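Local atomic coordinates of hypothetical protein (PDB entry 1XPJ), a protein that is of unknown function but is probably a hydrolase of the haloacid dehalogenase (HAD) superfamily, perhaps linked to capsular polysaccharide biosynthesis. Residues V6-G10 / T11-A15; L24-L27 / D28-E31; V58-I61 / N62-L66; A108-N111 / L112-H116. All blocks are in the same frame, centred on the assembly; numbering follows the deposited sequence.

Contact 1 of 4, residues V6-G10 / T11-A15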
ATOM      1  N   VAL A   6      -8.034  15.018  -0.757  1.00 22.57           N
ATOM      2  CA  VAL A   6      -9.413  15.215  -1.190  1.00 23.40           C
ATOM      3  C   VAL A   6     -10.070  13.912  -1.620  1.00 24.37           C
ATOM      4  O   VAL A   6      -9.590  13.229  -2.547  1.00 25.02           O
ATOM      5  CB  VAL A   6      -9.487  16.185  -2.393  1.00 23.38           C
ATOM      6  CG1 VAL A   6     -10.937  16.581  -2.678  1.00 21.64           C
ATOM      7  CG2 VAL A   6      -8.585  17.415  -2.160  1.00 23.62           C
ATOM      8  N   ASP A   7     -11.173  13.584  -0.958  1.00 24.27           N
ATOM      9  CA  ASP A   7     -12.001  12.443  -1.320  1.00 24.80           C
ATOM     10  C   ASP A   7     -12.634  12.724  -2.698  1.00 25.57           C
ATOM     11  O   ASP A   7     -12.659  13.877  -3.155  1.00 25.92           O
ATOM     12  CB  ASP A   7     -13.066  12.266  -0.242  1.00 24.85           C
ATOM     13  CG  ASP A   7     -13.857  10.980  -0.378  1.00 26.01           C
ATOM     14  OD1 ASP A   7     -13.290   9.927  -0.718  1.00 27.79           O
ATOM     15  OD2 ASP A   7     -15.084  10.932  -0.131  1.00 30.58           O
ATOM     16  N   LEU A   8     -13.135  11.688  -3.374  1.00 25.10           N
ATOM     17  CA  LEU A   8     -13.638  11.892  -4.723  1.00 24.38           C
ATOM     18  C   LEU A   8     -15.164  11.891  -4.758  1.00 24.50           C
ATOM     19  O   LEU A   8     -15.756  12.928  -5.049  1.00 24.70           O
ATOM     20  CB  LEU A   8     -13.036  10.851  -5.674  1.00 24.07           C
ATOM     21  CG  LEU A   8     -13.496  10.700  -7.125  1.00 23.76           C
ATOM     22  CD1 LEU A   8     -13.305  11.978  -7.933  1.00 23.30           C
ATOM     23  CD2 LEU A   8     -12.697   9.554  -7.746  1.00 22.07           C
ATOM     24  N   ASP A   9     -15.781  10.739  -4.460  1.00 24.10           N
ATOM     25  CA  ASP A   9     -17.226  10.572  -4.516  1.00 24.17           C
ATOM     26  C   ASP A   9     -17.933  11.275  -3.356  1.00 24.22           C
ATOM     27  O   ASP A   9     -17.715  10.943  -2.189  1.00 24.74           O
ATOM     28  CB  ASP A   9     -17.598   9.077  -4.525  1.00 24.58           C
ATOM     29  CG  ASP A   9     -17.033   8.331  -5.733  1.00 24.30           C
ATOM     30  OD1 ASP A   9     -17.348   8.703  -6.874  1.00 24.82           O
ATOM     31  OD2 ASP A   9     -16.265   7.355  -5.645  1.00 24.37           O
ATOM     32  N   GLY A  10     -18.789  12.237  -3.678  1.00 24.02           N
ATOM     33  CA  GLY A  10     -19.502  12.993  -2.666  1.00 23.58           C
ATOM     34  C   GLY A  10     -18.812  14.294  -2.292  1.00 23.68           C
ATOM     35  O   GLY A  10     -19.431  15.166  -1.684  1.00 23.27           O
ATOM     36  N   THR A  11     -17.533  14.419  -2.647  1.00 23.37           N
ATOM     37  CA  THR A  11     -16.764  15.625  -2.351  1.00 24.16           C
ATOM     38  C   THR A  11     -16.562  16.403  -3.628  1.00 24.06           C
ATOM     39  O   THR A  11     -16.889  17.585  -3.692  1.00 24.59           O
ATOM     40  CB  THR A  11     -15.389  15.256  -1.741  1.00 24.39           C
ATOM     41  OG1 THR A  11     -15.586  14.804  -0.403  1.00 25.96           O
ATOM     42  CG2 THR A  11     -14.492  16.492  -1.561  1.00 24.82           C
ATOM     43  N   LEU A  12     -16.018  15.738  -4.646  1.00 23.55           N
ATOM     44  CA  LEU A  12     -15.879  16.351  -5.960  1.00 23.31           C
ATOM     45  C   LEU A  12     -17.083  16.032  -6.863  1.00 23.34           C
ATOM     46  O   LEU A  12     -17.261  16.673  -7.897  1.00 23.40           O
ATOM     47  CB  LEU A  12     -14.566  15.919  -6.608  1.00 23.10           C
ATOM     48  CG  LEU A  12     -13.313  16.774  -6.387  0.50 23.43           C
ATOM     49  CD1 LEU A  12     -13.414  17.670  -5.164  0.50 23.84           C
ATOM     50  CD2 LEU A  12     -12.061  15.909  -6.308  0.50 23.62           C
ATOM     51  N   THR A  13     -17.905  15.055  -6.453  1.00 22.96           N
ATOM     52  CA  THR A  13     -19.076  14.624  -7.223  1.00 22.76           C
ATOM     53  C   THR A  13     -20.376  14.753  -6.419  1.00 22.46           C
ATOM     54  O   THR A  13     -20.360  14.711  -5.182  1.00 22.29           O
ATOM     55  CB  THR A  13     -18.926  13.154  -7.787  1.00 22.99           C
ATOM     56  OG1 THR A  13     -19.368  12.199  -6.812  1.00 22.55           O
ATOM     57  CG2 THR A  13     -17.461  12.759  -8.052  1.00 23.02           C
ATOM     58  N   GLN A  14     -21.491  14.901  -7.135  1.00 21.48           N
ATOM     59  CA  GLN A  14     -22.808  14.981  -6.524  1.00 21.41           C
ATOM     60  C   GLN A  14     -23.382  13.599  -6.249  1.00 21.37           C
ATOM     61  O   GLN A  14     -24.505  13.471  -5.735  1.00 21.16           O
ATOM     62  CB  GLN A  14     -23.763  15.762  -7.431  1.00 21.42           C
ATOM     63  CG  GLN A  14     -23.382  17.223  -7.602  1.00 22.52           C
ATOM     64  CD  GLN A  14     -24.345  18.003  -8.470  1.00 22.96           C
ATOM     65  OE1 GLN A  14     -25.501  17.621  -8.637  1.00 23.75           O
ATOM     66  NE2 GLN A  14     -23.868  19.109  -9.023  1.00 23.45           N
ATOM     67  N   ALA A  15     -22.627  12.567  -6.628  1.00 21.33           N
ATOM     68  CA  ALA A  15     -23.035  11.176  -6.430  1.00 21.77           C
ATOM     69  C   ALA A  15     -24.464  10.881  -6.888  1.00 21.63           C
ATOM     70  O   ALA A  15     -25.182  10.158  -6.222  1.00 21.86           O
ATOM     71  CB  ALA A  15     -22.852  10.768  -4.956  1.00 21.81           C
TER
HETATM   72  O   HOH W   1     -19.653   9.614  -7.553  1.00 38.21           O
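The HAD-type DxDx(T/V) loop after strand 3-6 folds back between Leu8 and Leu12; its Asp7, Asp9 and Thr11 fit the pattern, consistent with the first sequence motif of HAD hydrolases. The turn closes on one oxygen: Leu8 O takes a bond from Leu12 N at 2.9 Å, with weak ones from Thr11 N and Thr13 N, so three successive amides converge on it. Gly10 suits its backbone, phi 94°, where a beta carbon would press on Asp9 O. Its amide donates almost straight to Thr13 OG1 at 3.2 Å. With chi1 of 87°, Thr13 holds that hydroxyl between its own N and carbonyl carbon; OG1 also accepts from Ala15 N at 3.3 Å, an ST turn. Water 1 joins the same oxygen, 2.7 Å from Thr13 OG1, to Asp9 OD1, the stronger partner of which is Arg49 in a salt bridge. Beside the turn, Val6 CG1 meets Thr11 CG2 at 3.7 Å, a methyl set beside the Thr11 carbonyl carbon, while Thr11 CB rests on Asp7 O at 3.4 Å; Val6 and Thr11 both pack on Ile97 of the second subunit. A bound tartrate, probably from the crystallisation liquor, lies about 5 Å from the Asp9 side chain and may mark a pocket. Val6 hydrogen-bonds to strand 42-47 and forms a parallel ladder with a strand of the second subunit; Leu8 packs on strand 42-47 and helix 66-75, Leu12 on helix 27-38.

Contact 2 of 4, residues L24-L27 / D28-E31; sequences LPRL and DVIE
From Arg26 the chain enters its first helix: Ile30 N donates to Arg26 O at 3.2 Å and Glu31 N to Leu27 O at 3.0 Å. Arg26 holds the N-cap position, but its side chain works elsewhere. In the conformer given, one of two deposited, the chain bends at chi3 (73°) and turns a face of the guanidinium over Val29 CG2, which stands 3.8 Å above the plane and offset toward the rim. NE donates a hydrogen bond to water 2 at 2.7 Å, lying in the plane at the edge, and this water donates to Asp28 OD1, bridging two opposite charges too far apart for a salt bridge; NH1 binds Gly10 O. Asp28 suits the first turn, where its carboxylate probably gains from the helix dipole; OD1 also takes a weak bond from Val29 N at 2.8 Å. Separately, Pro25 CB touches Ile30 CD1 at 3.9 Å. Proline fits an extended residue leading into a helix, and isoleucine offers a long branch that reaches back past Arg26 O. Pairing the residue before the N-cap with the fourth helical residue is the hydrophobic staple, here opening helix 27-38.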
ATOM      1  N   LEU A  24     -22.215  14.007 -12.074  1.00 21.19           N
ATOM      2  CA  LEU A  24     -22.125  15.458 -12.054  1.00 21.62           C
ATOM      3  C   LEU A  24     -21.122  15.956 -10.984  1.00 21.62           C
ATOM      4  O   LEU A  24     -20.987  15.370  -9.941  1.00 21.78           O
ATOM      5  CB  LEU A  24     -23.482  16.041 -11.716  1.00 21.14           C
ATOM      6  CG  LEU A  24     -24.569  15.828 -12.777  1.00 23.02           C
ATOM      7  CD1 LEU A  24     -25.952  16.352 -12.364  1.00 22.25           C
ATOM      8  CD2 LEU A  24     -24.238  16.527 -14.099  1.00 24.12           C
ATOM      9  N   PRO A  25     -20.408  16.964 -11.513  1.00 21.88           N
ATOM     10  CA  PRO A  25     -19.465  17.748 -10.686  1.00 22.45           C
ATOM     11  C   PRO A  25     -20.137  18.672  -9.632  1.00 23.19           C
ATOM     12  O   PRO A  25     -21.147  19.303  -9.894  1.00 23.14           O
ATOM     13  CB  PRO A  25     -18.626  18.583 -11.640  1.00 22.65           C
ATOM     14  CG  PRO A  25     -19.482  18.743 -12.901  1.00 21.68           C
ATOM     15  CD  PRO A  25     -20.404  17.499 -12.869  1.00 21.85           C
ATOM     16  N   ARG A  26     -19.498  18.727  -8.438  1.00 23.45           N
ATOM     17  CA  ARG A  26     -19.665  19.778  -7.441  1.00 23.36           C
ATOM     18  C   ARG A  26     -18.736  20.931  -7.742  1.00 22.93           C
ATOM     19  O   ARG A  26     -17.565  20.900  -7.417  1.00 23.00           O
ATOM     20  CB  ARG A  26     -19.376  19.227  -6.037  1.00 23.72           C
ATOM     21  CG  ARG A  26     -20.413  18.304  -5.503  0.50 24.32           C
ATOM     22  CD  ARG A  26     -20.258  18.078  -3.995  0.50 25.33           C
ATOM     23  NE  ARG A  26     -20.680  19.267  -3.248  0.50 26.29           N
ATOM     24  CZ  ARG A  26     -20.758  19.158  -1.909  0.50 27.65           C
ATOM     25  NH1 ARG A  26     -20.470  18.011  -1.318  0.50 27.82           N
ATOM     26  NH2 ARG A  26     -21.091  20.226  -1.180  0.50 26.86           N
ATOM     27  N   LEU A  27     -19.306  21.854  -8.515  1.00 22.38           N
ATOM     28  CA  LEU A  27     -18.568  22.987  -9.090  1.00 22.33           C
ATOM     29  C   LEU A  27     -17.975  23.973  -8.077  1.00 22.33           C
ATOM     30  O   LEU A  27     -16.860  24.468  -8.261  1.00 22.30           O
ATOM     31  CB  LEU A  27     -19.434  23.744 -10.103  1.00 21.94           C
ATOM     32  CG  LEU A  27     -19.862  23.024 -11.388  1.00 22.53           C
ATOM     33  CD1 LEU A  27     -21.004  23.807 -12.068  1.00 21.77           C
ATOM     34  CD2 LEU A  27     -18.693  22.770 -12.364  1.00 19.46           C
ATOM     35  N   ASP A  28     -18.719  24.274  -7.019  1.00 22.39           N
ATOM     36  CA  ASP A  28     -18.199  25.152  -5.970  1.00 22.60           C
ATOM     37  C   ASP A  28     -16.961  24.539  -5.281  1.00 22.61           C
ATOM     38  O   ASP A  28     -15.975  25.238  -5.032  1.00 22.59           O
ATOM     39  CB  ASP A  28     -19.294  25.522  -4.959  1.00 22.23           C
ATOM     40  CG  ASP A  28     -19.955  24.302  -4.312  1.00 23.05           C
ATOM     41  OD1 ASP A  28     -19.749  23.160  -4.775  1.00 25.15           O
ATOM     42  OD2 ASP A  28     -20.709  24.387  -3.326  1.00 23.59           O
ATOM     43  N   VAL A  29     -17.003  23.231  -5.012  1.00 22.80           N
ATOM     44  CA  VAL A  29     -15.886  22.540  -4.347  1.00 22.76           C
ATOM     45  C   VAL A  29     -14.640  22.539  -5.227  1.00 22.96           C
ATOM     46  O   VAL A  29     -13.549  22.878  -4.758  1.00 23.05           O
ATOM     47  CB  VAL A  29     -16.239  21.077  -3.924  1.00 22.97           C
ATOM     48  CG1 VAL A  29     -14.989  20.323  -3.511  1.00 21.66           C
ATOM     49  CG2 VAL A  29     -17.283  21.055  -2.788  1.00 22.60           C
ATOM     50  N   ILE A  30     -14.807  22.159  -6.495  1.00 22.96           N
ATOM     51  CA  ILE A  30     -13.706  22.168  -7.463  1.00 23.14           C
ATOM     52  C   ILE A  30     -13.082  23.562  -7.652  1.00 23.55           C
ATOM     53  O   ILE A  30     -11.850  23.702  -7.687  1.00 23.70           O
ATOM     54  CB  ILE A  30     -14.157  21.591  -8.828  1.00 23.24           C
ATOM     55  CG1 ILE A  30     -14.693  20.159  -8.662  1.00 22.94           C
ATOM     56  CG2 ILE A  30     -12.999  21.604  -9.822  1.00 22.47           C
ATOM     57  CD1 ILE A  30     -15.208  19.566  -9.963  1.00 21.43           C
ATOM     58  N   GLU A  31     -13.924  24.583  -7.771  1.00 23.44           N
ATOM     59  CA  GLU A  31     -13.444  25.964  -7.894  1.00 23.77           C
ATOM     60  C   GLU A  31     -12.587  26.364  -6.681  1.00 23.06           C
ATOM     61  O   GLU A  31     -11.558  27.045  -6.820  1.00 22.10           O
ATOM     62  CB  GLU A  31     -14.620  26.929  -8.092  1.00 23.78           C
ATOM     63  CG  GLU A  31     -14.225  28.383  -8.379  1.00 26.84           C
ATOM     64  CD  GLU A  31     -13.447  28.571  -9.687  1.00 29.10           C
ATOM     65  OE1 GLU A  31     -13.627  27.773 -10.633  1.00 29.32           O
ATOM     66  OE2 GLU A  31     -12.649  29.532  -9.771  1.00 30.10           O
TER
HETATM   67  O   HOH W   2     -21.783  21.414  -4.371  1.00 41.01           O

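Contact 3 of 4, residues V58-I61 / N62-L66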
ATOM      1  N   VAL A  58      -6.708  -3.811  -5.077  1.00 23.42           N
ATOM      2  CA  VAL A  58      -6.154  -2.691  -5.852  1.00 23.85           C
ATOM      3  C   VAL A  58      -5.547  -3.111  -7.210  1.00 23.40           C
ATOM      4  O   VAL A  58      -5.467  -2.289  -8.137  1.00 23.70           O
ATOM      5  CB  VAL A  58      -5.234  -1.726  -5.001  1.00 24.34           C
ATOM      6  CG1 VAL A  58      -5.293  -2.067  -3.495  1.00 24.64           C
ATOM      7  CG2 VAL A  58      -3.826  -1.676  -5.495  1.00 24.16           C
ATOM      8  N   GLY A  59      -5.168  -4.383  -7.341  1.00 22.48           N
ATOM      9  CA  GLY A  59      -4.750  -4.918  -8.625  1.00 21.72           C
ATOM     10  C   GLY A  59      -5.799  -4.739  -9.712  1.00 21.81           C
ATOM     11  O   GLY A  59      -5.456  -4.404 -10.849  1.00 22.16           O
ATOM     12  N   LYS A  60      -7.069  -4.977  -9.366  1.00 21.49           N
ATOM     13  CA  LYS A  60      -8.212  -4.746 -10.255  1.00 20.77           C
ATOM     14  C   LYS A  60      -8.575  -3.260 -10.333  1.00 20.91           C
ATOM     15  O   LYS A  60      -8.867  -2.748 -11.411  1.00 21.73           O
ATOM     16  CB  LYS A  60      -9.428  -5.533  -9.780  1.00 20.91           C
ATOM     17  CG  LYS A  60      -9.560  -6.923 -10.398  0.50 20.71           C
ATOM     18  CD  LYS A  60     -10.039  -7.945  -9.380  0.50 20.11           C
ATOM     19  CE  LYS A  60     -10.787  -9.116 -10.047  0.50 20.11           C
ATOM     20  NZ  LYS A  60      -9.955  -9.872 -11.032  0.50 18.82           N
ATOM     21  N   ILE A  61      -8.565  -2.570  -9.195  1.00 20.34           N
ATOM     22  CA  ILE A  61      -8.851  -1.134  -9.143  1.00 20.09           C
ATOM     23  C   ILE A  61      -7.923  -0.345 -10.077  1.00 20.49           C
ATOM     24  O   ILE A  61      -8.384   0.542 -10.799  1.00 20.05           O
ATOM     25  CB  ILE A  61      -8.799  -0.613  -7.673  1.00 19.89           C
ATOM     26  CG1 ILE A  61      -9.951  -1.225  -6.863  1.00 20.33           C
ATOM     27  CG2 ILE A  61      -8.878   0.906  -7.607  1.00 19.19           C
ATOM     28  CD1 ILE A  61      -9.863  -0.953  -5.371  1.00 18.73           C
ATOM     29  N   ASN A  62      -6.634  -0.702 -10.089  1.00 21.11           N
ATOM     30  CA  ASN A  62      -5.661  -0.113 -11.022  1.00 22.01           C
ATOM     31  C   ASN A  62      -6.059  -0.251 -12.502  1.00 22.90           C
ATOM     32  O   ASN A  62      -5.719   0.607 -13.326  1.00 22.85           O
ATOM     33  CB  ASN A  62      -4.258  -0.715 -10.803  1.00 21.58           C
ATOM     34  CG  ASN A  62      -3.561  -0.181  -9.544  1.00 20.48           C
ATOM     35  OD1 ASN A  62      -3.984   0.808  -8.951  1.00 16.87           O
ATOM     36  ND2 ASN A  62      -2.480  -0.851  -9.140  1.00 18.19           N
ATOM     37  N   ILE A  63      -6.797  -1.318 -12.827  1.00 23.66           N
ATOM     38  CA  ILE A  63      -7.170  -1.607 -14.219  1.00 24.53           C
ATOM     39  C   ILE A  63      -8.476  -0.945 -14.589  1.00 24.59           C
ATOM     40  O   ILE A  63      -8.582  -0.298 -15.630  1.00 24.69           O
ATOM     41  CB  ILE A  63      -7.306  -3.141 -14.497  1.00 24.44           C
ATOM     42  CG1 ILE A  63      -5.990  -3.890 -14.287  1.00 24.80           C
ATOM     43  CG2 ILE A  63      -7.814  -3.398 -15.932  1.00 25.75           C
ATOM     44  CD1 ILE A  63      -6.171  -5.409 -14.318  1.00 23.62           C
ATOM     45  N   HIS A  64      -9.482  -1.131 -13.743  1.00 25.15           N
ATOM     46  CA  HIS A  64     -10.845  -0.785 -14.124  1.00 25.32           C
ATOM     47  C   HIS A  64     -11.291   0.577 -13.624  1.00 25.17           C
ATOM     48  O   HIS A  64     -12.147   1.206 -14.238  1.00 25.66           O
ATOM     49  CB  HIS A  64     -11.802  -1.858 -13.618  1.00 25.71           C
ATOM     50  CG  HIS A  64     -11.611  -3.192 -14.278  1.00 26.96           C
ATOM     51  ND1 HIS A  64     -11.265  -4.328 -13.576  1.00 27.53           N
ATOM     52  CD2 HIS A  64     -11.700  -3.563 -15.577  1.00 27.33           C
ATOM     53  CE1 HIS A  64     -11.167  -5.347 -14.415  1.00 28.18           C
ATOM     54  NE2 HIS A  64     -11.421  -4.907 -15.636  1.00 28.08           N
ATOM     55  N   THR A  65     -10.711   1.021 -12.507  1.00 24.43           N
ATOM     56  CA  THR A  65     -11.162   2.235 -11.814  1.00 23.54           C
ATOM     57  C   THR A  65     -10.345   3.484 -12.149  1.00 23.34           C
ATOM     58  O   THR A  65     -10.914   4.540 -12.416  1.00 23.49           O
ATOM     59  CB  THR A  65     -11.143   2.008 -10.305  1.00 23.28           C
ATOM     60  OG1 THR A  65     -11.748   0.741 -10.012  1.00 21.98           O
ATOM     61  CG2 THR A  65     -12.022   3.011  -9.617  1.00 22.03           C
ATOM     62  N   LEU A  66      -9.020   3.358 -12.135  1.00 23.12           N
ATOM     63  CA  LEU A  66      -8.123   4.510 -12.346  1.00 23.00           C
ATOM     64  C   LEU A  66      -8.336   5.250 -13.664  1.00 22.56           C
ATOM     65  O   LEU A  66      -8.448   6.471 -13.627  1.00 23.96           O
ATOM     66  CB  LEU A  66      -6.644   4.158 -12.144  1.00 22.45           C
ATOM     67  CG  LEU A  66      -5.976   4.695 -10.868  1.00 25.14           C
ATOM     68  CD1 LEU A  66      -4.540   4.118 -10.739  1.00 24.24           C
ATOM     69  CD2 LEU A  66      -5.927   6.253 -10.781  1.00 23.05           C
TER
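The His64 ring and the Asn62 amide each lie against the preceding turn of helix 58-64. One face of the imidazole has Ile63 CG2 over its centre, 3.8 Å above the plane, while Lys60 O approaches the ring obliquely, 3.6 Å from ND1; the Tyr54 ring meets it with planes about 25° apart. The Asn62 amide has Val58 O over a face, 3.2 Å from CG, and Val58 CG2 running alongside; ND2 spends its hydrogen bond on Ile83 O of the third subunit, so a residue with an amide suits this interface. The backbone begins as an ordinary alpha helix, Asn62 N to Val58 O at 2.8 Å, and then becomes mixed. Lys60 O accepts both His64 N and Ile63 N, the latter coming from above the carbonyl plane, 61° out of it. Ile61 O is likewise shared by Thr65 N at 2.9 Å and Leu66 N at 3.2 Å, the latter an i to i+5 bond of the pi-helical kind, in the passage to helix 66-75. Buried Ile61 faces Val85 of strand 82-85. Thr65, whose hydroxyl bonds to Asn50, points its chain the same way: CG2 of Ile61 lies anti to the backbone N and beside the carbonyl carbon, which sets that methyl 3.7 Å from Thr65 CB.

Contact 4 of 4, residues A108-N111 / L112-H116; sequences ASMN and LEEIH
Asn111 caps the N terminus of helix 112-120 through Glu114 N, just after helix 104-109 has ended. One side-chain hydrogen bond makes the cap: Asn111 OD1 accepts from Glu114 N at 2.8 Å, the donor nearly in line with the side-chain C=O. The first main-chain bond of the helix, Ile115 N to Asn111 O at 2.9 Å, follows. Asparagine suits the N-cap because its short side chain, with CG lying between the backbone N and carbonyl carbon (chi1 60°), brings OD1 back to the amide of Glu114. Among polar side chains, Glu114 crosses Asn111 at about a right angle, amide and carboxylate planes 70° apart. In the conformer given, one of two, its OE1 comes 2.8 Å from Asn111 ND2, but the angle is too poor for a hydrogen bond, so the two groups are merely close. Apolar contact comes from Met110 and Ile115, the residue before the N-cap and the fourth of the helix, which makes a hydrophobic staple. Ile115 is buried, also packing on Tyr36 of helix 27-38 and on Phe95 of the second subunit. Met110, extended and crossing it at about a right angle, puts CB 3.8 Å and SD 4.0 Å from Ile115 CD1.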
ATOM      1  N   ALA A 108     -16.008  24.751   0.974  1.00 20.26           N
ATOM      2  CA  ALA A 108     -16.517  25.616  -0.083  1.00 20.82           C
ATOM      3  C   ALA A 108     -16.875  26.998   0.442  1.00 21.29           C
ATOM      4  O   ALA A 108     -16.772  27.978  -0.293  1.00 21.58           O
ATOM      5  CB  ALA A 108     -17.738  24.978  -0.754  1.00 20.53           C
ATOM      6  N   SER A 109     -17.290  27.074   1.704  1.00 21.92           N
ATOM      7  CA  SER A 109     -17.866  28.302   2.241  1.00 22.86           C
ATOM      8  C   SER A 109     -16.964  29.078   3.211  1.00 23.19           C
ATOM      9  O   SER A 109     -17.308  30.180   3.627  1.00 23.33           O
ATOM     10  CB  SER A 109     -19.202  27.989   2.914  1.00 23.06           C
ATOM     11  OG  SER A 109     -18.984  27.182   4.057  1.00 23.89           O
ATOM     12  N   MET A 110     -15.815  28.510   3.572  1.00 23.67           N
ATOM     13  CA  MET A 110     -14.901  29.169   4.505  1.00 23.42           C
ATOM     14  C   MET A 110     -13.567  29.486   3.843  1.00 23.15           C
ATOM     15  O   MET A 110     -13.134  28.751   2.956  1.00 22.74           O
ATOM     16  CB  MET A 110     -14.630  28.301   5.732  1.00 23.63           C
ATOM     17  CG  MET A 110     -15.846  27.960   6.599  1.00 23.77           C
ATOM     18  SD  MET A 110     -15.398  26.688   7.790  1.00 25.81           S
ATOM     19  CE  MET A 110     -17.040  26.183   8.294  1.00 23.46           C
ATOM     20  N   ASN A 111     -12.927  30.570   4.293  1.00 22.90           N
ATOM     21  CA  ASN A 111     -11.553  30.891   3.893  1.00 23.00           C
ATOM     22  C   ASN A 111     -10.518  30.153   4.740  1.00 23.15           C
ATOM     23  O   ASN A 111     -10.871  29.484   5.722  1.00 23.32           O
ATOM     24  CB  ASN A 111     -11.287  32.409   3.879  1.00 23.23           C
ATOM     25  CG  ASN A 111     -11.503  33.080   5.244  1.00 23.48           C
ATOM     26  OD1 ASN A 111     -11.001  32.616   6.276  1.00 23.96           O
ATOM     27  ND2 ASN A 111     -12.237  34.189   5.241  1.00 22.43           N
ATOM     28  N   LEU A 112      -9.247  30.272   4.354  1.00 23.18           N
ATOM     29  CA  LEU A 112      -8.145  29.592   5.036  1.00 23.25           C
ATOM     30  C   LEU A 112      -8.061  29.949   6.519  1.00 23.09           C
ATOM     31  O   LEU A 112      -7.935  29.053   7.358  1.00 23.17           O
ATOM     32  CB  LEU A 112      -6.801  29.848   4.327  1.00 23.45           C
ATOM     33  CG  LEU A 112      -5.834  28.666   4.122  0.50 23.50           C
ATOM     34  CD1 LEU A 112      -4.389  29.110   4.329  0.50 23.81           C
ATOM     35  CD2 LEU A 112      -6.145  27.443   4.998  0.50 23.17           C
ATOM     36  N   GLU A 113      -8.149  31.243   6.831  1.00 22.86           N
ATOM     37  CA  GLU A 113      -8.183  31.712   8.221  1.00 23.11           C
ATOM     38  C   GLU A 113      -9.281  30.989   9.004  1.00 22.74           C
ATOM     39  O   GLU A 113      -9.031  30.480  10.091  1.00 22.70           O
ATOM     40  CB  GLU A 113      -8.376  33.234   8.289  1.00 23.13           C
ATOM     41  CG  GLU A 113      -8.120  33.864   9.658  1.00 24.33           C
ATOM     42  CD  GLU A 113      -8.437  35.363   9.714  1.00 26.28           C
ATOM     43  OE1 GLU A 113      -8.110  36.101   8.750  1.00 26.82           O
ATOM     44  OE2 GLU A 113      -9.009  35.819  10.734  1.00 26.58           O
ATOM     45  N   GLU A 114     -10.479  30.934   8.425  1.00 22.74           N
ATOM     46  CA  GLU A 114     -11.627  30.251   9.019  1.00 22.75           C
ATOM     47  C   GLU A 114     -11.424  28.747   9.210  1.00 22.67           C
ATOM     48  O   GLU A 114     -11.839  28.206  10.229  1.00 23.26           O
ATOM     49  CB  GLU A 114     -12.889  30.498   8.190  1.00 22.76           C
ATOM     50  CG  GLU A 114     -13.552  31.847   8.424  0.50 23.34           C
ATOM     51  CD  GLU A 114     -14.563  32.199   7.342  0.50 24.13           C
ATOM     52  OE1 GLU A 114     -14.443  33.296   6.756  0.50 23.96           O
ATOM     53  OE2 GLU A 114     -15.482  31.386   7.079  0.50 24.55           O
ATOM     54  N   ILE A 115     -10.800  28.075   8.237  1.00 22.44           N
ATOM     55  CA  ILE A 115     -10.510  26.645   8.350  1.00 22.25           C
ATOM     56  C   ILE A 115      -9.516  26.428   9.494  1.00 22.05           C
ATOM     57  O   ILE A 115      -9.688  25.528  10.326  1.00 21.71           O
ATOM     58  CB  ILE A 115      -9.935  26.059   7.021  1.00 22.21           C
ATOM     59  CG1 ILE A 115     -10.885  26.265   5.837  1.00 22.71           C
ATOM     60  CG2 ILE A 115      -9.584  24.581   7.176  1.00 22.17           C
ATOM     61  CD1 ILE A 115     -12.135  25.419   5.863  1.00 23.66           C
ATOM     62  N   HIS A 116      -8.485  27.267   9.515  1.00 22.00           N
ATOM     63  CA  HIS A 116      -7.459  27.246  10.550  1.00 22.39           C
ATOM     64  C   HIS A 116      -8.069  27.370  11.937  1.00 22.16           C
ATOM     65  O   HIS A 116      -7.591  26.739  12.875  1.00 22.05           O
ATOM     66  CB  HIS A 116      -6.444  28.371  10.312  1.00 22.59           C
ATOM     67  CG  HIS A 116      -5.256  27.955   9.498  1.00 24.45           C
ATOM     68  ND1 HIS A 116      -4.241  28.829   9.157  1.00 26.78           N
ATOM     69  CD2 HIS A 116      -4.916  26.756   8.963  1.00 25.37           C
ATOM     70  CE1 HIS A 116      -3.328  28.187   8.448  1.00 27.34           C
ATOM     71  NE2 HIS A 116      -3.714  26.926   8.317  1.00 27.43           N
TER

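From the N terminus the four contacts follow one another in series; none nests in or crosses another, and each closes only a local turn. Contact 1 shapes the loop leaving strand 3-6, and contact 2 starts helix 27-38 at the far end of the same connection. These two touch: Gln14 N and NE2 probably bond to Leu24 O and Pro25 O. Contact 3 lies in helix 58-64, its centre about 18 Å from that of contact 1, by strand 82-85 and the third subunit. Contact 4 opens helix 112-120 on the opposite side of the chain's centre, about 34 Å from contact 3 between centres, and meets contact 2 where Asp28 packs on Ala108.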